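Local coordinates for putative carboxynorspermidine decarboxylase protein (Sinorhizobium meliloti, PDB 3MT1) that probably catalyses the pyridoxal 5'-phosphate-dependent decarboxylation of carboxynorspermidine and carboxyspermidine, giving norspermidine and spermidine, at residues B[162-167]-B[171-176]; B[62-67]-B[86-91]. One frame throughout, in Å; residues are numbered along the deposited sequence.

Interaction 1: residues B[162-167]-B[171-176]; sequences HNNCEN and GLFDRM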
loop_
_atom_site.group_PDB
_atom_site.type_symbol
_atom_site.label_atom_id
_atom_site.label_comp_id
_atom_site.label_asym_id
_atom_site.label_seq_id
_atom_site.Cartn_x
_atom_site.Cartn_y
_atom_site.Cartn_z
ATOM N N HIS B 162 -19.153 -15.642 6.287
ATOM C CA HIS B 162 -18.995 -14.455 5.472
ATOM C C HIS B 162 -18.678 -14.923 4.052
ATOM O O HIS B 162 -17.520 -15.188 3.688
ATOM C CB HIS B 162 -17.922 -13.532 6.072
ATOM C CG HIS B 162 -17.591 -12.337 5.227
ATOM N ND1 HIS B 162 -18.233 -11.126 5.357
ATOM C CD2 HIS B 162 -16.662 -12.163 4.254
ATOM C CE1 HIS B 162 -17.725 -10.262 4.496
ATOM N NE2 HIS B 162 -16.771 -10.865 3.814
ATOM N N ASN B 163 -19.747 -15.078 3.272
ATOM C CA ASN B 163 -19.646 -15.466 1.867
ATOM C C ASN B 163 -19.834 -14.307 0.885
ATOM O O ASN B 163 -19.098 -14.206 -0.110
ATOM C CB ASN B 163 -20.619 -16.599 1.544
ATOM C CG ASN B 163 -21.980 -16.375 2.149
ATOM O OD1 ASN B 163 -22.113 -15.635 3.121
ATOM N ND2 ASN B 163 -23.007 -17.023 1.587
ATOM N N ASN B 164 -20.803 -13.435 1.148
ATOM C CA ASN B 164 -21.135 -12.371 0.196
ATOM C C ASN B 164 -19.983 -11.424 -0.069
ATOM O O ASN B 164 -19.087 -11.281 0.764
ATOM C CB ASN B 164 -22.371 -11.609 0.651
ATOM C CG ASN B 164 -23.519 -12.527 0.926
ATOM O OD1 ASN B 164 -24.358 -12.765 0.056
ATOM N ND2 ASN B 164 -23.545 -13.098 2.124
ATOM N N CYS B 165 -19.997 -10.783 -1.230
ATOM C CA CYS B 165 -18.884 -9.943 -1.571
ATOM C C CYS B 165 -19.241 -8.542 -2.046
ATOM O O CYS B 165 -19.037 -7.580 -1.336
ATOM C CB CYS B 165 -17.972 -10.656 -2.550
ATOM S SG CYS B 165 -16.366 -9.836 -2.600
ATOM N N GLU B 166 -19.757 -8.395 -3.246
ATOM C CA GLU B 166 -20.157 -7.062 -3.658
ATOM C C GLU B 166 -21.662 -7.107 -3.780
ATOM O O GLU B 166 -22.242 -6.351 -4.548
ATOM C CB GLU B 166 -19.521 -6.695 -5.007
ATOM C CG GLU B 166 -20.051 -7.516 -6.252
ATOM C CD GLU B 166 -18.950 -7.859 -7.288
ATOM O OE1 GLU B 166 -19.288 -8.235 -8.445
ATOM O OE2 GLU B 166 -17.757 -7.764 -6.936
ATOM N N ASN B 167 -22.281 -7.995 -3.005
ATOM C CA ASN B 167 -23.639 -8.433 -3.234
ATOM C C ASN B 167 -24.690 -7.342 -3.141
ATOM O O ASN B 167 -25.127 -6.950 -2.054
ATOM C CB ASN B 167 -23.980 -9.612 -2.338
ATOM C CG ASN B 167 -25.171 -10.374 -2.826
ATOM O OD1 ASN B 167 -25.903 -9.929 -3.717
ATOM N ND2 ASN B 167 -25.375 -11.546 -2.254
ATOM N N GLY B 171 -32.145 -10.873 -4.095
ATOM C CA GLY B 171 -32.415 -12.216 -4.571
ATOM C C GLY B 171 -31.229 -13.148 -4.367
ATOM O O GLY B 171 -31.417 -14.296 -3.909
ATOM N N LEU B 172 -30.013 -12.662 -4.689
ATOM C CA LEU B 172 -28.797 -13.473 -4.580
ATOM C C LEU B 172 -28.428 -13.742 -3.147
ATOM O O LEU B 172 -28.091 -14.881 -2.809
ATOM C CB LEU B 172 -27.603 -12.848 -5.310
ATOM C CG LEU B 172 -26.250 -13.519 -5.003
ATOM C CD1 LEU B 172 -26.155 -14.940 -5.561
ATOM C CD2 LEU B 172 -25.086 -12.669 -5.503
ATOM N N PHE B 173 -28.472 -12.698 -2.313
ATOM C CA PHE B 173 -28.326 -12.877 -0.863
ATOM C C PHE B 173 -29.346 -13.903 -0.349
ATOM O O PHE B 173 -29.004 -14.821 0.416
ATOM C CB PHE B 173 -28.475 -11.557 -0.085
ATOM C CG PHE B 173 -28.619 -11.759 1.398
ATOM C CD1 PHE B 173 -27.527 -12.136 2.174
ATOM C CD2 PHE B 173 -29.861 -11.633 2.021
ATOM C CE1 PHE B 173 -27.662 -12.355 3.539
ATOM C CE2 PHE B 173 -30.005 -11.853 3.407
ATOM C CZ PHE B 173 -28.903 -12.214 4.156
ATOM N N ASP B 174 -30.597 -13.766 -0.786
ATOM C CA ASP B 174 -31.617 -14.708 -0.332
ATOM C C ASP B 174 -31.254 -16.176 -0.575
ATOM O O ASP B 174 -31.441 -17.017 0.323
ATOM C CB ASP B 174 -32.996 -14.433 -0.918
ATOM C CG ASP B 174 -34.014 -15.448 -0.435
ATOM O OD1 ASP B 174 -34.037 -15.696 0.810
ATOM O OD2 ASP B 174 -34.741 -16.027 -1.291
ATOM N N ARG B 175 -30.729 -16.472 -1.767
ATOM C CA ARG B 175 -30.284 -17.822 -2.073
ATOM C C ARG B 175 -29.095 -18.276 -1.251
ATOM O O ARG B 175 -29.016 -19.428 -0.866
ATOM C CB ARG B 175 -29.989 -17.966 -3.557
ATOM C CG ARG B 175 -31.216 -17.686 -4.337
ATOM C CD ARG B 175 -31.159 -18.253 -5.693
ATOM N NE ARG B 175 -32.464 -18.140 -6.317
ATOM C CZ ARG B 175 -33.350 -19.128 -6.356
ATOM N NH1 ARG B 175 -33.046 -20.302 -5.801
ATOM N NH2 ARG B 175 -34.526 -18.940 -6.960
HETATM N N MSE B 176 -28.176 -17.365 -0.960
HETATM C CA MSE B 176 -26.967 -17.731 -0.222
HETATM C C MSE B 176 -27.291 -18.072 1.221
HETATM O O MSE B 176 -26.738 -19.012 1.796
HETATM C CB MSE B 176 -25.978 -16.601 -0.304
HETATM C CG MSE B 176 -25.767 -16.191 -1.710
HETATM SE SE MSE B 176 -24.064 -16.786 -2.327
HETATM C CE MSE B 176 -23.182 -15.066 -2.026
#
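Met-176, modelled as selenomethionine, runs from helix 170-190 against Asn-163 and Asn-164 of the preceding loop, while Asn-167 meets the same helix one turn earlier. At the root of the Met-176 chain, CB lies 3.5 Å from ND2 of Asn-163, and the two side chains lie alongside, running opposite ways. The chain bends beyond CB, where the placing of CG is doubtful; SE of Met-176 is 4.1 Å from ND2 of Asn-163, and the methyl CE ends 3.3 Å from OD1 of Asn-164. This oxygen has other neighbours: ND2 of Asn-167 donates a hydrogen bond to OD1 of Asn-164 (2.8 Å, N-H...O angle 154°), and CD1 of Phe-173 presents the ring edge to it, in plane, at 3.9 Å. A chi1 of -161° swings the Asn-167 amide away from its own backbone N and across Leu-172, whose CD2 stands 3.4 Å from both OD1 and ND2 of Asn-167. OD1 of Asn-167 accepts a hydrogen bond from the backbone N of Asp-169, so both ends of the amide are fixed. Shortening Asn-167 to alanine is likely to leave OD1 of Asn-164 without this donor and to open a gap beside Leu-172. The Asn-167 side chain is about 10 Å from that of Glu-233, a predicted substrate-binding residue. No hydrogen bond crosses between the segments, although Asp-169 also takes Leu-172 N; the amide bond links two loop asparagines, and the helix meets them with aliphatic carbons, a methyl and a ring edge, through van der Waals contact.

Interaction 2: residues B[62-67]-B[86-91]; sequences EVRLGR and IDEVVS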
loop_
_atom_site.group_PDB
_atom_site.type_symbol
_atom_site.label_atom_id
_atom_site.label_comp_id
_atom_site.label_asym_id
_atom_site.label_seq_id
_atom_site.Cartn_x
_atom_site.Cartn_y
_atom_site.Cartn_z
ATOM N N GLU B 62 -6.825 -3.391 15.546
ATOM C CA GLU B 62 -8.193 -3.062 15.186
ATOM C C GLU B 62 -9.178 -3.258 16.340
ATOM O O GLU B 62 -9.995 -2.341 16.626
ATOM C CB GLU B 62 -8.643 -3.745 13.895
ATOM C CG GLU B 62 -8.079 -3.044 12.661
ATOM C CD GLU B 62 -8.579 -3.595 11.264
ATOM O OE1 GLU B 62 -9.179 -4.703 11.166
ATOM O OE2 GLU B 62 -8.352 -2.868 10.252
ATOM N N VAL B 63 -9.079 -4.399 17.027
ATOM C CA VAL B 63 -9.886 -4.608 18.213
ATOM C C VAL B 63 -9.656 -3.556 19.306
ATOM O O VAL B 63 -10.607 -3.066 19.907
ATOM C CB VAL B 63 -9.793 -6.046 18.787
ATOM C CG1 VAL B 63 -8.541 -6.249 19.694
ATOM C CG2 VAL B 63 -11.065 -6.348 19.585
ATOM N N ARG B 64 -8.414 -3.179 19.540
ATOM C CA ARG B 64 -8.163 -2.063 20.462
ATOM C C ARG B 64 -8.805 -0.739 19.966
ATOM O O ARG B 64 -9.455 0.009 20.763
ATOM C CB ARG B 64 -6.664 -1.882 20.702
ATOM C CG ARG B 64 -6.296 -0.704 21.549
ATOM C CD ARG B 64 -4.901 -0.904 22.085
ATOM N NE ARG B 64 -4.430 0.248 22.849
ATOM C CZ ARG B 64 -3.184 0.400 23.282
ATOM N NH1 ARG B 64 -2.266 -0.508 22.997
ATOM N NH2 ARG B 64 -2.841 1.487 23.958
ATOM N N LEU B 65 -8.666 -0.463 18.672
ATOM C CA LEU B 65 -9.221 0.770 18.162
ATOM C C LEU B 65 -10.728 0.777 18.374
ATOM O O LEU B 65 -11.256 1.801 18.764
ATOM C CB LEU B 65 -8.894 0.986 16.672
ATOM C CG LEU B 65 -9.522 2.211 16.012
ATOM C CD1 LEU B 65 -8.860 3.507 16.464
ATOM C CD2 LEU B 65 -9.414 2.112 14.562
ATOM N N GLY B 66 -11.408 -0.358 18.132
ATOM C CA GLY B 66 -12.864 -0.438 18.218
ATOM C C GLY B 66 -13.310 -0.283 19.663
ATOM O O GLY B 66 -14.263 0.444 19.938
ATOM N N ARG B 67 -12.619 -0.969 20.587
ATOM C CA ARG B 67 -12.906 -0.827 22.006
ATOM C C ARG B 67 -12.667 0.589 22.491
ATOM O O ARG B 67 -13.574 1.179 23.064
ATOM C CB ARG B 67 -12.154 -1.853 22.873
ATOM C CG ARG B 67 -12.249 -1.627 24.418
ATOM C CD ARG B 67 -13.683 -1.636 25.014
ATOM N NE ARG B 67 -14.301 -2.964 24.928
ATOM C CZ ARG B 67 -15.514 -3.232 24.423
ATOM N NH1 ARG B 67 -16.305 -2.260 23.953
ATOM N NH2 ARG B 67 -15.948 -4.492 24.386
ATOM N N ILE B 86 -3.068 -12.838 22.020
ATOM C CA ILE B 86 -4.361 -13.402 22.417
ATOM C C ILE B 86 -4.967 -12.816 23.688
ATOM O O ILE B 86 -6.172 -12.522 23.727
ATOM C CB ILE B 86 -4.299 -14.965 22.558
ATOM C CG1 ILE B 86 -5.698 -15.598 22.627
ATOM C CG2 ILE B 86 -3.486 -15.397 23.784
ATOM C CD1 ILE B 86 -6.653 -15.205 21.534
ATOM N N ASP B 87 -4.145 -12.656 24.718
ATOM C CA ASP B 87 -4.647 -12.225 25.993
ATOM C C ASP B 87 -5.114 -10.793 25.894
ATOM O O ASP B 87 -6.133 -10.435 26.478
ATOM C CB ASP B 87 -3.604 -12.411 27.104
ATOM C CG ASP B 87 -3.770 -13.776 27.872
ATOM O OD1 ASP B 87 -4.905 -14.053 28.381
ATOM O OD2 ASP B 87 -2.770 -14.556 27.993
ATOM N N GLU B 88 -4.400 -9.972 25.133
ATOM C CA GLU B 88 -4.812 -8.614 24.979
ATOM C C GLU B 88 -6.036 -8.569 24.081
ATOM O O GLU B 88 -6.948 -7.760 24.283
ATOM C CB GLU B 88 -3.700 -7.748 24.426
ATOM C CG GLU B 88 -3.956 -6.281 24.721
ATOM C CD GLU B 88 -2.937 -5.335 24.089
ATOM O OE1 GLU B 88 -1.706 -5.677 24.096
ATOM O OE2 GLU B 88 -3.375 -4.245 23.597
ATOM N N VAL B 89 -6.087 -9.452 23.097
ATOM C CA VAL B 89 -7.250 -9.446 22.255
ATOM C C VAL B 89 -8.465 -9.721 23.146
ATOM O O VAL B 89 -9.423 -8.920 23.166
ATOM C CB VAL B 89 -7.128 -10.423 21.092
ATOM C CG1 VAL B 89 -8.374 -10.404 20.264
ATOM C CG2 VAL B 89 -5.954 -10.057 20.207
ATOM N N VAL B 90 -8.386 -10.810 23.930
ATOM C CA VAL B 90 -9.498 -11.255 24.772
ATOM C C VAL B 90 -10.004 -10.159 25.703
ATOM O O VAL B 90 -11.204 -10.008 25.896
ATOM C CB VAL B 90 -9.181 -12.557 25.563
ATOM C CG1 VAL B 90 -10.215 -12.788 26.703
ATOM C CG2 VAL B 90 -9.177 -13.751 24.607
ATOM N N SER B 91 -9.099 -9.377 26.260
ATOM C CA SER B 91 -9.513 -8.318 27.154
ATOM C C SER B 91 -10.219 -7.151 26.474
ATOM O O SER B 91 -10.869 -6.405 27.142
ATOM C CB SER B 91 -8.333 -7.798 27.948
ATOM O OG SER B 91 -7.453 -7.159 27.076
#
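Helices 60-70 and 83-92 come closest within these segments at Val-63 and Val-89, whose CA atoms are 6.8 Å apart; 145 Å² is buried, and only two residue pairs approach within 4.5 Å. In the first pair, CG1 of Val-63 meets CG1 of Val-89 at 4.2 Å, one methyl from each branched side chain, with the side chains crossing at about a right angle. A chi1 of 83° sets CG1 of Val-63 between its backbone N and carbonyl carbon, from where it reaches toward the second helix. The other pair is polar and loose. Arg-64 and Glu-88 both extend their chains, and NH1 of Arg-64 stops 3.9 Å from OE2 of Glu-88, a long salt bridge without a hydrogen bond. The same oxygen lies 4.0 Å from CD of Arg-64; with the guanidinium and carboxylate planes 59° apart and a single long approach, this is not a coplanar, bidentate pair. Each charge has another partner: NE of Arg-64 forms a salt bridge with Glu-68, and OE2 of Glu-88 makes a weak hydrogen bond with His-92. The guanidinium also takes part in a cation-pi contact with Tyr-357 of the second subunit, placing the Arg-64 end of the contact at the dimer interface. Beneath the valines runs strand 73-77, the barrel strand that follows the first helix and precedes the second; Val-63 touches Thr-74 and Ala-76, and Val-89 also rests on Ala-76. The contact thus joins consecutive outer helices of the alpha/beta barrel over the strand that connects them.

How the interactions relate
Both contacts belong to the eight-stranded parallel barrel of this class-II decarboxylase, the fold expected to hold the pyridoxal phosphate, but they occupy different parts of it. Their centres are 29 Å apart and their nearest atoms about 12 Å, so they do not touch. Interaction 2 comes first along the chain and pairs the helices that follow the second and third strands, 54-57 and 73-77. Interaction 1 comes later, after the sixth strand, 158-160, and sets a loop against the helix it leads into. One therefore joins neighbouring outer helices near the second subunit, whereas the other shapes a strand-to-helix connection nearer a predicted substrate-binding residue.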